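Local coordinates for protein DNA endonuclease i-cvui (Chlorella vulgaris, PDB 5A72) that probably acts as an intron-homing endonuclease of the LAGLIDADG family, bound here as a dimer to its DNA target with calcium, at residues B[16-21]-B[45-50]. Residues are numbered along the deposited sequence; the frame is centred on the assembly and turned at random.
Sequences AGFVDA and LTVFQS. With CA (calcium ion), chain E; nucleotides of chain D.
Phe-18 and Val-19 lay the LAGLIDADG helix of this homing endonuclease across strand 45-50 of the DNA-binding antiparallel sheet, a worked example of how one helix can serve sheet, dimer and metal site at once. The two axes run nearly perpendicular, at 81° and 8.5 Å apart, and the seam between them is largely apolar. Phe-18 swings its ring out toward the strand because CG stands anti to the backbone N (chi1 -158°). The ring meets Val-47 by the edge, CE2 lying 3.3 Å from Val-47 CG1 with that methyl in the ring plane, while Ile-60 of helix 54-64 touches both side chains. The CZ end of the ring approaches the amide of Gln-49, whose plane is turned 48° from it. Val-19, next along the helix, divides its branches: CG2 packs at 4.0 Å against Val-47 CG2, and CG1 reaches Leu-45 CD1. Asp-20 turns to the other side, where its carboxylate accepts hydrogen bonds from Asn-99 N, Lys-101 N and the Trp-14 indole of the second subunit. Down the strand, the DG15 base of chain D points its C8 edge at one face of the Phe-48 ring, C8 lying 3.4 Å above the ring plane over its centre. The helix segment finishes at the metal: Ala-21 O binds calcium at 2.4 Å, and DG15 OP2 of chain D binds the same ion at 2.3 Å.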
loop_
_atom_site.group_PDB
_atom_site.type_symbol
_atom_site.label_atom_id
_atom_site.label_comp_id
_atom_site.label_asym_id
_atom_site.label_seq_id
_atom_site.Cartn_x
_atom_site.Cartn_y
_atom_site.Cartn_z
ATOM N N ALA B 16 2.803 0.450 9.320
ATOM C CA ALA B 16 2.813 1.835 8.863
ATOM C C ALA B 16 3.004 1.950 7.348
ATOM O O ALA B 16 2.346 2.767 6.690
ATOM C CB ALA B 16 3.900 2.619 9.579
ATOM N N GLY B 17 3.914 1.135 6.810
ATOM C CA GLY B 17 4.160 1.107 5.380
ATOM C C GLY B 17 2.917 0.643 4.654
ATOM O O GLY B 17 2.507 1.218 3.645
ATOM N N PHE B 18 2.287 -0.386 5.199
ATOM C CA PHE B 18 1.102 -0.943 4.583
ATOM C C PHE B 18 -0.060 0.035 4.629
ATOM O O PHE B 18 -0.771 0.192 3.644
ATOM C CB PHE B 18 0.717 -2.255 5.255
ATOM C CG PHE B 18 -0.132 -3.132 4.396
ATOM C CD1 PHE B 18 0.452 -3.982 3.460
ATOM C CD2 PHE B 18 -1.514 -3.102 4.503
ATOM C CE1 PHE B 18 -0.331 -4.804 2.652
ATOM C CE2 PHE B 18 -2.303 -3.915 3.697
ATOM C CZ PHE B 18 -1.713 -4.771 2.772
ATOM N N VAL B 19 -0.256 0.703 5.762
ATOM C CA VAL B 19 -1.327 1.694 5.850
ATOM C C VAL B 19 -1.021 2.921 4.975
ATOM O O VAL B 19 -1.903 3.401 4.253
ATOM C CB VAL B 19 -1.582 2.141 7.302
ATOM C CG1 VAL B 19 -2.708 3.156 7.343
ATOM C CG2 VAL B 19 -1.936 0.942 8.164
ATOM N N ASP B 20 0.217 3.412 5.012
ATOM C CA ASP B 20 0.612 4.514 4.136
ATOM C C ASP B 20 0.212 4.253 2.680
ATOM O O ASP B 20 -0.083 5.181 1.936
ATOM C CB ASP B 20 2.121 4.767 4.210
ATOM C CG ASP B 20 2.494 5.838 5.228
ATOM O OD1 ASP B 20 1.609 6.632 5.616
ATOM O OD2 ASP B 20 3.681 5.892 5.634
ATOM N N ALA B 21 0.183 2.988 2.277
ATOM C CA ALA B 21 -0.119 2.665 0.897
ATOM C C ALA B 21 -1.574 2.226 0.685
ATOM O O ALA B 21 -2.314 2.853 -0.068
ATOM C CB ALA B 21 0.837 1.593 0.408
ATOM N N LEU B 45 -9.338 4.016 11.265
ATOM C CA LEU B 45 -8.249 3.534 10.443
ATOM C C LEU B 45 -8.734 2.301 9.716
ATOM O O LEU B 45 -9.358 1.427 10.314
ATOM C CB LEU B 45 -7.021 3.222 11.285
ATOM C CG LEU B 45 -5.892 2.545 10.531
ATOM C CD1 LEU B 45 -4.588 3.122 11.016
ATOM C CD2 LEU B 45 -5.925 1.061 10.792
ATOM N N THR B 46 -8.455 2.224 8.426
ATOM C CA THR B 46 -8.942 1.103 7.636
ATOM C C THR B 46 -7.902 0.601 6.633
ATOM O O THR B 46 -7.180 1.383 6.026
ATOM C CB THR B 46 -10.236 1.486 6.895
ATOM O OG1 THR B 46 -11.222 1.951 7.843
ATOM C CG2 THR B 46 -10.771 0.296 6.118
ATOM N N VAL B 47 -7.820 -0.715 6.488
ATOM C CA VAL B 47 -6.920 -1.354 5.532
ATOM C C VAL B 47 -7.709 -2.214 4.558
ATOM O O VAL B 47 -8.539 -3.000 4.957
ATOM C CB VAL B 47 -5.891 -2.222 6.241
ATOM C CG1 VAL B 47 -5.084 -2.971 5.238
ATOM C CG2 VAL B 47 -4.993 -1.357 7.106
ATOM N N PHE B 48 -7.455 -2.059 3.274
ATOM C CA PHE B 48 -8.228 -2.769 2.272
ATOM C C PHE B 48 -7.360 -3.818 1.627
ATOM O O PHE B 48 -6.147 -3.654 1.545
ATOM C CB PHE B 48 -8.766 -1.797 1.230
ATOM C CG PHE B 48 -9.407 -0.589 1.832
ATOM C CD1 PHE B 48 -8.647 0.531 2.147
ATOM C CD2 PHE B 48 -10.763 -0.580 2.114
ATOM C CE1 PHE B 48 -9.228 1.648 2.726
ATOM C CE2 PHE B 48 -11.358 0.531 2.677
ATOM C CZ PHE B 48 -10.588 1.652 2.988
ATOM N N GLN B 49 -7.976 -4.914 1.199
ATOM C CA GLN B 49 -7.258 -5.931 0.449
ATOM C C GLN B 49 -8.265 -6.830 -0.231
ATOM O O GLN B 49 -9.409 -6.944 0.220
ATOM C CB GLN B 49 -6.327 -6.737 1.353
ATOM C CG GLN B 49 -5.208 -7.464 0.610
ATOM C CD GLN B 49 -4.198 -6.529 -0.060
ATOM O OE1 GLN B 49 -4.140 -5.342 0.233
ATOM N NE2 GLN B 49 -3.402 -7.075 -0.964
ATOM N N SER B 50 -7.858 -7.427 -1.344
ATOM C CA SER B 50 -8.692 -8.405 -2.012
ATOM C C SER B 50 -8.932 -9.604 -1.089
ATOM O O SER B 50 -8.002 -10.091 -0.432
ATOM C CB SER B 50 -8.048 -8.853 -3.318
ATOM O OG SER B 50 -8.993 -9.543 -4.110
HETATM CA CA CA E . -2.329 3.740 -2.270
ATOM P P DC D 14 -5.708 -4.966 -3.309
ATOM O OP1 DC D 14 -4.358 -4.490 -2.938
ATOM O OP2 DC D 14 -6.046 -6.403 -3.168
ATOM O "O5'" DC D 14 -6.805 -4.106 -2.493
ATOM C "C5'" DC D 14 -6.455 -2.845 -1.891
ATOM C "C4'" DC D 14 -6.634 -1.698 -2.868
ATOM O "O4'" DC D 14 -7.892 -1.820 -3.577
ATOM C "C3'" DC D 14 -6.646 -0.291 -2.242
ATOM O "O3'" DC D 14 -5.696 0.491 -2.905
ATOM C "C2'" DC D 14 -8.077 0.212 -2.504
ATOM C "C1'" DC D 14 -8.381 -0.517 -3.786
ATOM N N1 DC D 14 -9.825 -0.580 -4.216
ATOM C C2 DC D 14 -10.464 0.576 -4.671
ATOM O O2 DC D 14 -9.848 1.661 -4.644
ATOM N N3 DC D 14 -11.746 0.484 -5.117
ATOM C C4 DC D 14 -12.366 -0.695 -5.139
ATOM N N4 DC D 14 -13.619 -0.735 -5.600
ATOM C C5 DC D 14 -11.732 -1.886 -4.688
ATOM C C6 DC D 14 -10.470 -1.786 -4.253
ATOM P P DG D 15 -5.460 2.027 -2.520
ATOM O OP1 DG D 15 -6.411 2.821 -3.334
ATOM O OP2 DG D 15 -4.025 2.280 -2.762
ATOM O "O5'" DG D 15 -5.658 2.084 -0.907
ATOM C "C5'" DG D 15 -6.922 2.478 -0.258
ATOM C "C4'" DG D 15 -7.434 3.821 -0.749
ATOM O "O4'" DG D 15 -8.591 3.613 -1.592
ATOM C "C3'" DG D 15 -7.896 4.794 0.314
ATOM O "O3'" DG D 15 -7.740 6.127 -0.202
ATOM C "C2'" DG D 15 -9.368 4.405 0.479
ATOM C "C1'" DG D 15 -9.759 4.106 -0.962
ATOM N N9 DG D 15 -10.787 3.079 -1.134
ATOM C C8 DG D 15 -10.775 1.805 -0.623
ATOM N N7 DG D 15 -11.800 1.087 -0.993
ATOM C C5 DG D 15 -12.528 1.932 -1.829
ATOM C C6 DG D 15 -13.749 1.709 -2.532
ATOM O O6 DG D 15 -14.452 0.679 -2.568
ATOM N N1 DG D 15 -14.133 2.832 -3.261
ATOM C C2 DG D 15 -13.436 4.013 -3.305
ATOM N N2 DG D 15 -13.963 4.981 -4.069
ATOM N N3 DG D 15 -12.299 4.234 -2.654
ATOM C C4 DG D 15 -11.906 3.154 -1.939
ATOM P P DA D 16 -7.972 7.419 0.733
ATOM O OP1 DA D 16 -7.528 8.640 0.005
ATOM O OP2 DA D 16 -7.452 7.087 2.085
ATOM O "O5'" DA D 16 -9.548 7.537 0.795
ATOM C "C5'" DA D 16 -10.230 7.956 -0.343
ATOM C "C4'" DA D 16 -11.713 8.009 -0.076
ATOM O "O4'" DA D 16 -12.269 6.675 -0.075
ATOM C "C3'" DA D 16 -12.132 8.643 1.265
ATOM O "O3'" DA D 16 -13.173 9.560 0.999
ATOM C "C2'" DA D 16 -12.654 7.449 2.050
ATOM C "C1'" DA D 16 -13.249 6.642 0.912
ATOM N N9 DA D 16 -13.554 5.258 1.234
ATOM C C8 DA D 16 -12.968 4.483 2.192
ATOM N N7 DA D 16 -13.467 3.273 2.263
ATOM C C5 DA D 16 -14.446 3.257 1.283
ATOM C C6 DA D 16 -15.343 2.258 0.855
ATOM N N6 DA D 16 -15.389 1.038 1.394
ATOM N N1 DA D 16 -16.198 2.568 -0.145
ATOM C C2 DA D 16 -16.147 3.803 -0.672
ATOM N N3 DA D 16 -15.345 4.818 -0.351
ATOM C C4 DA D 16 -14.516 4.476 0.644
HETATM O O HOH W 1 -1.099 5.304 -0.823
HETATM O O HOH W 2 -4.417 5.124 -0.894
#